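Local coordinates for FAD-binding PCMH-type domain-containing protein (Gibberella zeae, PDB 6YJO) that binds FAD through two covalent links and is probably an oxidoreductase acting on oligosaccharides, at residues A[93-98]-A[114-119]; A[196-201]-A[493-498]; A[244-249]-A[308-313]. All blocks are in the same frame, centred on the assembly; numbering follows the deposited sequence.

Contact 1: residues A[93-98]-A[114-119]; sequences VRVSAK and GHLVIV. With FAD (flavin-adenine dinucleotide), chain C.
With CG of H115 anti to its carbonyl carbon (chi1 -80°) and OG of S96 likewise anti to its own (chi1 -84°), the imidazole meets the serine hydroxyl: S96 OG and H115 ND1 share a hydrogen bond of 3.1 Å in the ring plane, either one possibly the donor. R94 CB sits over one ring face, 3.5 Å from the H115 centroid, a CH-pi contact displaced toward the rim. E112 holds the far ends of both residues, hydrogen-bonded to H115 NE2 and salt-bridged to R94 NH1; its charge would probably favour a proton on NE2. The backbones pair in parallel, with V95, S96, A97 and K98 opposite L116, V117, I118 and V119; S96 bonds twice to strand 116-119, its N to L116 O and its O from I118 N, each at 3.0 Å. On the face of V95 and I118, V95 CG1 rests 3.6 Å from I118 CD1. At the edge of the sheet, A97 O accepts a hydrogen bond from FAD O2B (2.8 Å), a ribose hydroxyl of the adenosine half. Strand 116-119 is the centre of a three-stranded parallel sheet, between 95-98 and 71-73, and helix 78-90 packs on I118 through I81, A84 and V85.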
loop_
_atom_site.group_PDB
_atom_site.type_symbol
_atom_site.label_atom_id
_atom_site.label_comp_id
_atom_site.label_asym_id
_atom_site.label_seq_id
_atom_site.Cartn_x
_atom_site.Cartn_y
_atom_site.Cartn_z
ATOM N N VAL A 93 -26.783 -7.185 1.899
ATOM C CA VAL A 93 -25.634 -7.234 1.002
ATOM C C VAL A 93 -24.372 -6.932 1.795
ATOM O O VAL A 93 -24.369 -6.096 2.708
ATOM C CB VAL A 93 -25.783 -6.252 -0.180
ATOM C CG1 VAL A 93 -26.955 -6.642 -1.075
ATOM C CG2 VAL A 93 -25.908 -4.805 0.304
ATOM N N ARG A 94 -23.298 -7.632 1.454
ATOM C CA ARG A 94 -21.969 -7.199 1.856
ATOM C C ARG A 94 -21.650 -5.874 1.176
ATOM O O ARG A 94 -22.070 -5.623 0.044
ATOM C CB ARG A 94 -20.944 -8.271 1.490
ATOM C CG ARG A 94 -21.036 -9.504 2.366
ATOM C CD ARG A 94 -20.436 -10.706 1.681
ATOM N NE ARG A 94 -20.152 -11.784 2.621
ATOM C CZ ARG A 94 -19.461 -12.874 2.311
ATOM N NH1 ARG A 94 -18.982 -13.029 1.086
ATOM N NH2 ARG A 94 -19.247 -13.808 3.227
ATOM N N VAL A 95 -20.924 -5.012 1.878
ATOM C CA VAL A 95 -20.619 -3.671 1.397
ATOM C C VAL A 95 -19.113 -3.463 1.442
ATOM O O VAL A 95 -18.442 -3.908 2.378
ATOM C CB VAL A 95 -21.335 -2.589 2.230
ATOM C CG1 VAL A 95 -21.052 -1.207 1.661
ATOM C CG2 VAL A 95 -22.830 -2.864 2.289
ATOM N N SER A 96 -18.589 -2.772 0.437
ATOM C CA SER A 96 -17.156 -2.577 0.287
ATOM C C SER A 96 -16.900 -1.181 -0.255
ATOM O O SER A 96 -17.597 -0.719 -1.158
ATOM C CB SER A 96 -16.550 -3.633 -0.643
ATOM O OG SER A 96 -16.254 -4.821 0.073
ATOM N N ALA A 97 -15.896 -0.519 0.305
ATOM C CA ALA A 97 -15.530 0.832 -0.091
ATOM C C ALA A 97 -14.364 0.777 -1.070
ATOM O O ALA A 97 -13.436 -0.019 -0.908
ATOM C CB ALA A 97 -15.157 1.681 1.126
ATOM N N LYS A 98 -14.431 1.618 -2.097
ATOM C CA LYS A 98 -13.344 1.796 -3.052
ATOM C C LYS A 98 -12.984 3.272 -3.119
ATOM O O LYS A 98 -13.859 4.114 -3.348
ATOM C CB LYS A 98 -13.742 1.288 -4.442
ATOM C CG LYS A 98 -12.605 1.311 -5.457
ATOM C CD LYS A 98 -12.981 2.041 -6.737
ATOM C CE LYS A 98 -13.847 1.188 -7.647
ATOM N NZ LYS A 98 -14.496 2.012 -8.703
ATOM N N GLY A 114 -21.930 -8.904 -6.235
ATOM C CA GLY A 114 -23.066 -8.803 -5.346
ATOM C C GLY A 114 -22.837 -7.955 -4.117
ATOM O O GLY A 114 -23.525 -8.151 -3.110
ATOM N N HIS A 115 -21.895 -7.017 -4.167
ATOM C CA HIS A 115 -21.676 -6.057 -3.096
ATOM C C HIS A 115 -22.311 -4.723 -3.457
ATOM O O HIS A 115 -22.392 -4.356 -4.630
ATOM C CB HIS A 115 -20.181 -5.827 -2.844
ATOM C CG HIS A 115 -19.524 -6.882 -2.012
ATOM N ND1 HIS A 115 -18.547 -6.592 -1.084
ATOM C CD2 HIS A 115 -19.684 -8.227 -1.982
ATOM C CE1 HIS A 115 -18.142 -7.711 -0.510
ATOM N NE2 HIS A 115 -18.816 -8.717 -1.037
ATOM N N LEU A 116 -22.754 -3.996 -2.435
ATOM C CA LEU A 116 -22.889 -2.553 -2.565
ATOM C C LEU A 116 -21.498 -1.955 -2.450
ATOM O O LEU A 116 -20.783 -2.209 -1.479
ATOM C CB LEU A 116 -23.815 -1.973 -1.493
ATOM C CG LEU A 116 -23.788 -0.442 -1.346
ATOM C CD1 LEU A 116 -24.325 0.263 -2.596
ATOM C CD2 LEU A 116 -24.563 0.000 -0.112
ATOM N N VAL A 117 -21.097 -1.192 -3.458
ATOM C CA VAL A 117 -19.754 -0.627 -3.524
ATOM C C VAL A 117 -19.862 0.886 -3.419
ATOM O O VAL A 117 -20.418 1.540 -4.308
ATOM C CB VAL A 117 -19.026 -1.059 -4.807
ATOM C CG1 VAL A 117 -17.710 -0.317 -4.943
ATOM C CG2 VAL A 117 -18.781 -2.562 -4.787
ATOM N N ILE A 118 -19.319 1.432 -2.335
ATOM C CA ILE A 118 -19.414 2.849 -2.004
ATOM C C ILE A 118 -18.134 3.505 -2.513
ATOM O O ILE A 118 -17.068 3.368 -1.906
ATOM C CB ILE A 118 -19.608 3.056 -0.498
ATOM C CG1 ILE A 118 -20.892 2.359 -0.026
ATOM C CG2 ILE A 118 -19.648 4.541 -0.148
ATOM C CD1 ILE A 118 -21.101 2.371 1.479
ATOM N N VAL A 119 -18.237 4.208 -3.638
ATOM C CA VAL A 119 -17.092 4.850 -4.277
ATOM C C VAL A 119 -16.926 6.240 -3.672
ATOM O O VAL A 119 -17.688 7.161 -3.980
ATOM C CB VAL A 119 -17.271 4.923 -5.799
ATOM C CG1 VAL A 119 -16.162 5.766 -6.432
ATOM C CG2 VAL A 119 -17.291 3.524 -6.409
HETATM P PA FAD C . -8.906 0.491 -3.311
HETATM O O1A FAD C . -9.125 -0.700 -4.165
HETATM O O2A FAD C . -9.940 1.611 -3.514
HETATM O O5B FAD C . -8.835 0.086 -1.790
HETATM C C5B FAD C . -8.004 -1.006 -1.344
HETATM C C4B FAD C . -8.521 -1.516 -0.026
HETATM O O4B FAD C . -8.881 -0.392 0.816
HETATM C C3B FAD C . -9.774 -2.382 -0.126
HETATM O O3B FAD C . -9.779 -3.383 0.885
HETATM C C2B FAD C . -10.890 -1.359 0.079
HETATM O O2B FAD C . -12.082 -1.958 0.566
HETATM C C1B FAD C . -10.257 -0.461 1.138
HETATM N N9A FAD C . -10.809 0.891 1.180
HETATM C C8A FAD C . -10.759 1.851 0.201
HETATM N N7A FAD C . -11.354 2.975 0.518
HETATM C C5A FAD C . -11.833 2.739 1.803
HETATM C C6A FAD C . -12.556 3.540 2.703
HETATM N N6A FAD C . -12.947 4.790 2.447
HETATM N N1A FAD C . -12.874 2.998 3.899
HETATM C C2A FAD C . -12.486 1.749 4.165
HETATM N N3A FAD C . -11.801 0.902 3.396
HETATM C C4A FAD C . -11.503 1.461 2.214
HETATM N N1 FAD C . 1.898 0.662 -1.991
HETATM C C2 FAD C . 2.997 1.057 -1.284
HETATM O O2 FAD C . 3.125 0.791 -0.083
HETATM N N3 FAD C . 3.999 1.776 -1.917
HETATM C C4 FAD C . 4.011 2.154 -3.246
HETATM O O4 FAD C . 4.958 2.793 -3.702
HETATM C C4X FAD C . 2.840 1.728 -3.986
HETATM N N5 FAD C . 2.766 2.042 -5.249
HETATM C C5X FAD C . 1.642 1.638 -5.953
HETATM C C6 FAD C . 1.551 1.933 -7.308
HETATM C C7 FAD C . 0.435 1.577 -8.054
HETATM C C7M FAD C . 0.372 1.942 -9.514
HETATM C C8 FAD C . -0.595 0.840 -7.443
HETATM C C8M FAD C . -1.817 0.424 -8.215
HETATM C C9 FAD C . -0.500 0.519 -6.092
HETATM C C9A FAD C . 0.608 0.907 -5.349
HETATM N N10 FAD C . 0.727 0.602 -3.979
HETATM C C10 FAD C . 1.833 0.988 -3.268
HETATM C "C1'" FAD C . -0.305 -0.188 -3.295
HETATM C "C2'" FAD C . -1.350 0.650 -2.574
HETATM O "O2'" FAD C . -0.815 1.142 -1.346
HETATM C "C3'" FAD C . -2.558 -0.236 -2.272
HETATM O "O3'" FAD C . -2.999 -0.812 -3.496
HETATM C "C4'" FAD C . -3.735 0.494 -1.628
HETATM O "O4'" FAD C . -4.300 -0.306 -0.590
HETATM C "C5'" FAD C . -4.794 0.822 -2.654
HETATM O "O5'" FAD C . -5.695 1.803 -2.107
HETATM P P FAD C . -6.819 2.439 -2.994
HETATM O O1P FAD C . -7.835 3.157 -2.100
HETATM O O2P FAD C . -6.198 3.244 -4.075
HETATM O O3P FAD C . -7.478 1.112 -3.608
#

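Contact 2: residues A[196-201]-A[493-498]; sequences VLTNGT and DMFWNP. With NAG (2-acetamido-2-deoxy-beta-D-glucopyranose), chain B.
The F495 ring presents its edge to T198, whose backbone N lies near the ring plane, while M494 CG of its own segment stands 4.0 Å above one face, offset toward the rim. L197 C also approaches the edge. The closest carbon of the ring is CE2, 3.3 Å from T198 CA and 3.4 Å from T198 CB, so the phenyl rim abuts T198 in the turn itself. V196 O lies obliquely to the ring, 4.0 Å from F495 CZ.

Beside the phenyl group, the side chains of T198 and M494 run antiparallel as they pass. T198 OG1, anti to its backbone N (chi1 180°), comes to 3.2 Å from M494 SD as a packing contact; the same hydroxyl has a weak hydrogen bond to D490, which also receives the backbone N-H groups of M494 and F495. D490 thus connects the two sides of the contact. V85 of helix 78-90 touches both M494 and F495.

Residues L197 to G200 form a type I beta turn, closed by G200 N to L197 O. Overlapping it, N199 OD1 accepts from T201 N, making an Asx turn, with the donor above the carbonyl plane. N199 ND2 is bonded covalently to C1 of an N-acetylglucosamine, and the sugar N2 donates a nearly straight hydrogen bond (166°) to T201 OG1 at 2.8 Å. Asparagine and threonine flanking a glycine make this an N-glycosylation sequon, carried on the hairpin between strands 190-196 and 202-206. Against the protein side of that glycosylated turn packs the loop after helix 479-489, so that the berberine-like C-terminal region meets the FAD-binding region, consistent with the berberine-bridge-enzyme type of flavoprotein.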
loop_
_atom_site.group_PDB
_atom_site.type_symbol
_atom_site.label_atom_id
_atom_site.label_comp_id
_atom_site.label_asym_id
_atom_site.label_seq_id
_atom_site.Cartn_x
_atom_site.Cartn_y
_atom_site.Cartn_z
ATOM N N VAL A 196 -17.649 5.218 9.401
ATOM C CA VAL A 196 -19.023 4.738 9.504
ATOM C C VAL A 196 -18.985 3.249 9.815
ATOM O O VAL A 196 -18.521 2.444 8.996
ATOM C CB VAL A 196 -19.810 5.011 8.211
ATOM C CG1 VAL A 196 -21.254 4.536 8.342
ATOM C CG2 VAL A 196 -19.763 6.493 7.867
ATOM N N LEU A 197 -19.477 2.877 10.990
ATOM C CA LEU A 197 -19.524 1.475 11.367
ATOM C C LEU A 197 -20.688 0.772 10.663
ATOM O O LEU A 197 -21.575 1.400 10.078
ATOM C CB LEU A 197 -19.642 1.331 12.883
ATOM C CG LEU A 197 -18.681 2.197 13.699
ATOM C CD1 LEU A 197 -18.809 1.883 15.186
ATOM C CD2 LEU A 197 -17.245 2.011 13.222
ATOM N N THR A 198 -20.679 -0.562 10.739
ATOM C CA THR A 198 -21.615 -1.362 9.953
ATOM C C THR A 198 -23.068 -0.984 10.213
ATOM O O THR A 198 -23.918 -1.177 9.335
ATOM C CB THR A 198 -21.410 -2.850 10.240
ATOM O OG1 THR A 198 -22.339 -3.617 9.463
ATOM C CG2 THR A 198 -21.606 -3.150 11.717
ATOM N N ASN A 199 -23.382 -0.455 11.395
ATOM C CA ASN A 199 -24.754 -0.082 11.718
ATOM C C ASN A 199 -25.100 1.335 11.280
ATOM O O ASN A 199 -26.177 1.831 11.628
ATOM C CB ASN A 199 -25.016 -0.247 13.220
ATOM C CG ASN A 199 -24.011 0.493 14.086
ATOM O OD1 ASN A 199 -23.270 1.356 13.615
ATOM N ND2 ASN A 199 -23.992 0.149 15.371
ATOM N N GLY A 200 -24.228 1.985 10.507
ATOM C CA GLY A 200 -24.467 3.339 10.054
ATOM C C GLY A 200 -24.054 4.420 11.025
ATOM O O GLY A 200 -23.998 5.593 10.633
ATOM N N THR A 201 -23.762 4.074 12.276
ATOM C CA THR A 201 -23.297 5.065 13.237
ATOM C C THR A 201 -21.995 5.693 12.760
ATOM O O THR A 201 -21.081 4.993 12.318
ATOM C CB THR A 201 -23.100 4.416 14.610
ATOM O OG1 THR A 201 -24.376 4.149 15.208
ATOM C CG2 THR A 201 -22.292 5.323 15.527
ATOM N N ASP A 493 -20.183 -9.582 9.506
ATOM C CA ASP A 493 -19.169 -9.485 8.460
ATOM C C ASP A 493 -19.736 -8.814 7.210
ATOM O O ASP A 493 -19.601 -9.307 6.089
ATOM C CB ASP A 493 -18.582 -10.859 8.130
ATOM C CG ASP A 493 -17.221 -10.765 7.474
ATOM O OD1 ASP A 493 -16.785 -9.636 7.156
ATOM O OD2 ASP A 493 -16.583 -11.819 7.280
ATOM N N MET A 494 -20.379 -7.665 7.420
ATOM C CA MET A 494 -20.856 -6.862 6.299
ATOM C C MET A 494 -19.693 -6.385 5.433
ATOM O O MET A 494 -19.710 -6.543 4.206
ATOM C CB MET A 494 -21.663 -5.676 6.827
ATOM C CG MET A 494 -21.691 -4.469 5.912
ATOM S SD MET A 494 -23.043 -3.363 6.338
ATOM C CE MET A 494 -22.452 -1.831 5.639
ATOM N N PHE A 495 -18.673 -5.800 6.054
ATOM C CA PHE A 495 -17.506 -5.299 5.327
ATOM C C PHE A 495 -16.599 -6.486 5.043
ATOM O O PHE A 495 -15.660 -6.779 5.784
ATOM C CB PHE A 495 -16.799 -4.210 6.123
ATOM C CG PHE A 495 -17.706 -3.096 6.543
ATOM C CD1 PHE A 495 -18.333 -2.306 5.594
ATOM C CD2 PHE A 495 -17.938 -2.841 7.886
ATOM C CE1 PHE A 495 -19.171 -1.283 5.975
ATOM C CE2 PHE A 495 -18.775 -1.817 8.273
ATOM C CZ PHE A 495 -19.392 -1.035 7.316
ATOM N N TRP A 496 -16.887 -7.175 3.947
ATOM C CA TRP A 496 -16.267 -8.448 3.626
ATOM C C TRP A 496 -15.330 -8.292 2.438
ATOM O O TRP A 496 -15.598 -7.509 1.521
ATOM C CB TRP A 496 -17.337 -9.496 3.312
ATOM C CG TRP A 496 -16.799 -10.878 3.131
ATOM C CD1 TRP A 496 -16.710 -11.853 4.080
ATOM C CD2 TRP A 496 -16.281 -11.443 1.923
ATOM N NE1 TRP A 496 -16.167 -12.992 3.539
ATOM C CE2 TRP A 496 -15.893 -12.764 2.215
ATOM C CE3 TRP A 496 -16.105 -10.960 0.623
ATOM C CZ2 TRP A 496 -15.340 -13.609 1.255
ATOM C CZ3 TRP A 496 -15.558 -11.798 -0.328
ATOM C CH2 TRP A 496 -15.181 -13.109 -0.008
ATOM N N ASN A 497 -14.225 -9.027 2.469
ATOM C CA ASN A 497 -13.372 -9.202 1.304
ATOM C C ASN A 497 -12.645 -10.530 1.452
ATOM O O ASN A 497 -12.549 -11.070 2.560
ATOM C CB ASN A 497 -12.374 -8.045 1.139
ATOM C CG ASN A 497 -11.355 -7.983 2.254
ATOM O OD1 ASN A 497 -10.347 -8.688 2.226
ATOM N ND2 ASN A 497 -11.606 -7.125 3.241
ATOM N N PRO A 498 -12.139 -11.091 0.350
ATOM C CA PRO A 498 -11.521 -12.426 0.425
ATOM C C PRO A 498 -10.494 -12.592 1.535
ATOM O O PRO A 498 -10.487 -13.633 2.204
ATOM C CB PRO A 498 -10.890 -12.577 -0.962
ATOM C CG PRO A 498 -11.795 -11.797 -1.850
ATOM C CD PRO A 498 -12.245 -10.613 -1.037
HETATM C C1 NAG B . -23.104 0.740 16.336
HETATM C C2 NAG B . -23.888 1.242 17.544
HETATM C C3 NAG B . -22.944 1.824 18.598
HETATM C C4 NAG B . -21.811 0.858 18.924
HETATM C C5 NAG B . -21.142 0.366 17.645
HETATM C C6 NAG B . -20.115 -0.711 17.897
HETATM C C7 NAG B . -26.147 2.207 17.539
HETATM C C8 NAG B . -27.024 3.309 17.022
HETATM N N2 NAG B . -24.871 2.234 17.137
HETATM O O3 NAG B . -23.691 2.107 19.776
HETATM O O4 NAG B . -20.816 1.546 19.673
HETATM O O5 NAG B . -22.120 -0.193 16.758
HETATM O O6 NAG B . -20.727 -1.987 18.028
HETATM O O7 NAG B . -26.574 1.331 18.285
#

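Contact 3: residues A[244-249]-A[308-313]; sequences FSIELD and LGAQIS
An edge of the seven-stranded antiparallel sheet is built here: the loop after helix 294-308 meets strand 242-248 and leads into the short outermost strand 314-315. G309, with positive phi, is the first residue to leave the helix, and the chain then passes at a slant to the strand (127° between their end-to-end directions) through A310 and I312. A310 CB points toward the strand and touches both I246 CG2 (3.9 Å) and L248 CD2 (4.1 Å). L308, the last helical residue, reaches the same leucine branch with CD1. I246 CG2, anti to its backbone N, also lies 3.4 Å from Q311 O, while I246 CG1 faces I312 CG1 more loosely. The other flank of the strand is the neighbouring strand 283-290, whose I286 touches I246, L248 and L308; I312 turns instead onto helix 294-308, against R294, N298 and L301. S313 makes the polar joint at the far end of the loop. Its N donates to S245 O at 2.9 Å, and its side chain returns to the strand one peptide further on, with OG anti to its own carbonyl carbon (chi1 -72°): E247 N donates to S313 OG at 3.1 Å in a nearly straight bond (165°).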
loop_
_atom_site.group_PDB
_atom_site.type_symbol
_atom_site.label_atom_id
_atom_site.label_comp_id
_atom_site.label_asym_id
_atom_site.label_seq_id
_atom_site.Cartn_x
_atom_site.Cartn_y
_atom_site.Cartn_z
ATOM N N PHE A 244 18.360 9.411 -7.063
ATOM C CA PHE A 244 19.535 8.783 -7.655
ATOM C C PHE A 244 19.183 7.406 -8.199
ATOM O O PHE A 244 18.230 6.765 -7.756
ATOM C CB PHE A 244 20.683 8.669 -6.641
ATOM C CG PHE A 244 20.372 7.800 -5.443
ATOM C CD1 PHE A 244 19.707 8.317 -4.344
ATOM C CD2 PHE A 244 20.770 6.472 -5.410
ATOM C CE1 PHE A 244 19.434 7.525 -3.240
ATOM C CE2 PHE A 244 20.497 5.676 -4.311
ATOM C CZ PHE A 244 19.830 6.203 -3.226
ATOM N N SER A 245 19.978 6.968 -9.180
ATOM C CA SER A 245 19.963 5.601 -9.680
ATOM C C SER A 245 21.393 5.091 -9.784
ATOM O O SER A 245 22.327 5.864 -10.001
ATOM C CB SER A 245 19.281 5.500 -11.056
ATOM O OG SER A 245 20.133 5.967 -12.087
ATOM N N ILE A 246 21.553 3.783 -9.595
ATOM C CA ILE A 246 22.796 3.067 -9.865
ATOM C C ILE A 246 22.428 1.869 -10.725
ATOM O O ILE A 246 21.728 0.961 -10.260
ATOM C CB ILE A 246 23.510 2.607 -8.583
ATOM C CG1 ILE A 246 23.867 3.792 -7.679
ATOM C CG2 ILE A 246 24.752 1.809 -8.950
ATOM C CD1 ILE A 246 23.043 3.847 -6.404
ATOM N N GLU A 247 22.890 1.859 -11.971
ATOM C CA GLU A 247 22.620 0.759 -12.885
ATOM C C GLU A 247 23.668 -0.333 -12.717
ATOM O O GLU A 247 24.862 -0.053 -12.566
ATOM C CB GLU A 247 22.609 1.257 -14.329
ATOM C CG GLU A 247 21.665 2.422 -14.575
ATOM C CD GLU A 247 21.643 2.848 -16.030
ATOM O OE1 GLU A 247 22.340 2.211 -16.847
ATOM O OE2 GLU A 247 20.925 3.816 -16.358
ATOM N N LEU A 248 23.211 -1.583 -12.741
ATOM C CA LEU A 248 24.080 -2.735 -12.552
ATOM C C LEU A 248 23.694 -3.835 -13.530
ATOM O O LEU A 248 22.626 -3.807 -14.146
ATOM C CB LEU A 248 23.998 -3.276 -11.120
ATOM C CG LEU A 248 24.433 -2.328 -10.004
ATOM C CD1 LEU A 248 23.217 -1.836 -9.230
ATOM C CD2 LEU A 248 25.421 -3.028 -9.087
ATOM N N ASP A 249 24.605 -4.807 -13.676
ATOM C CA ASP A 249 24.347 -6.037 -14.430
ATOM C C ASP A 249 25.054 -7.189 -13.696
ATOM O O ASP A 249 26.125 -7.660 -14.091
ATOM C CB ASP A 249 24.808 -5.920 -15.878
ATOM C CG ASP A 249 24.433 -7.132 -16.699
ATOM O OD1 ASP A 249 23.488 -7.850 -16.304
ATOM O OD2 ASP A 249 25.091 -7.377 -17.727
ATOM N N LEU A 308 29.922 -2.889 -3.718
ATOM C CA LEU A 308 29.357 -3.205 -5.023
ATOM C C LEU A 308 30.370 -3.048 -6.148
ATOM O O LEU A 308 30.292 -3.774 -7.146
ATOM C CB LEU A 308 28.149 -2.309 -5.308
ATOM C CG LEU A 308 26.872 -2.561 -4.506
ATOM C CD1 LEU A 308 25.776 -1.612 -4.972
ATOM C CD2 LEU A 308 26.428 -4.010 -4.638
ATOM N N GLY A 309 31.318 -2.127 -6.011
ATOM C CA GLY A 309 32.180 -1.785 -7.128
ATOM C C GLY A 309 31.445 -0.996 -8.188
ATOM O O GLY A 309 31.718 -1.165 -9.382
ATOM N N ALA A 310 30.516 -0.136 -7.777
ATOM C CA ALA A 310 29.620 0.562 -8.685
ATOM C C ALA A 310 29.645 2.053 -8.379
ATOM O O ALA A 310 30.217 2.502 -7.383
ATOM C CB ALA A 310 28.188 0.012 -8.580
ATOM N N GLN A 311 29.010 2.819 -9.262
ATOM C CA GLN A 311 28.998 4.272 -9.179
ATOM C C GLN A 311 27.616 4.780 -9.555
ATOM O O GLN A 311 26.866 4.115 -10.274
ATOM C CB GLN A 311 30.057 4.886 -10.107
ATOM C CG GLN A 311 30.243 4.114 -11.404
ATOM C CD GLN A 311 30.695 4.994 -12.550
ATOM O OE1 GLN A 311 30.051 5.995 -12.867
ATOM N NE2 GLN A 311 31.803 4.623 -13.183
ATOM N N ILE A 312 27.281 5.972 -9.056
ATOM C CA ILE A 312 26.015 6.592 -9.422
ATOM C C ILE A 312 25.935 6.731 -10.935
ATOM O O ILE A 312 26.891 7.159 -11.598
ATOM C CB ILE A 312 25.863 7.954 -8.723
ATOM C CG1 ILE A 312 25.201 7.766 -7.356
ATOM C CG2 ILE A 312 25.048 8.923 -9.580
ATOM C CD1 ILE A 312 25.196 9.003 -6.489
ATOM N N SER A 313 24.783 6.358 -11.492
ATOM C CA SER A 313 24.527 6.522 -12.916
ATOM C C SER A 313 23.863 7.864 -13.206
ATOM O O SER A 313 24.326 8.613 -14.070
ATOM C CB SER A 313 23.657 5.369 -13.426
ATOM O OG SER A 313 24.398 4.161 -13.485
#

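Overall arrangement
Contacts 1 and 2 are neighbours, their centres about 9 Å apart, and they touch directly: V95 N lies 3.0 Å from M494 O in a probable hydrogen bond, which joins the 493-498 loop to the outer edge of strand 95-98. W496 adds a cation-pi interaction with R94. Contact 1 reaches the cofactor through its strand end, whereas F495 of contact 2 stays about 7 Å from FAD, side chain to ligand. Contact 3 lies on the opposite side of the chain's centre, about 46 Å from contact 1 and about 48 Å from contact 2 between centres. In sequence it falls between the two segments of contact 2, and in space it lies away from the annotated FAD-binding residues.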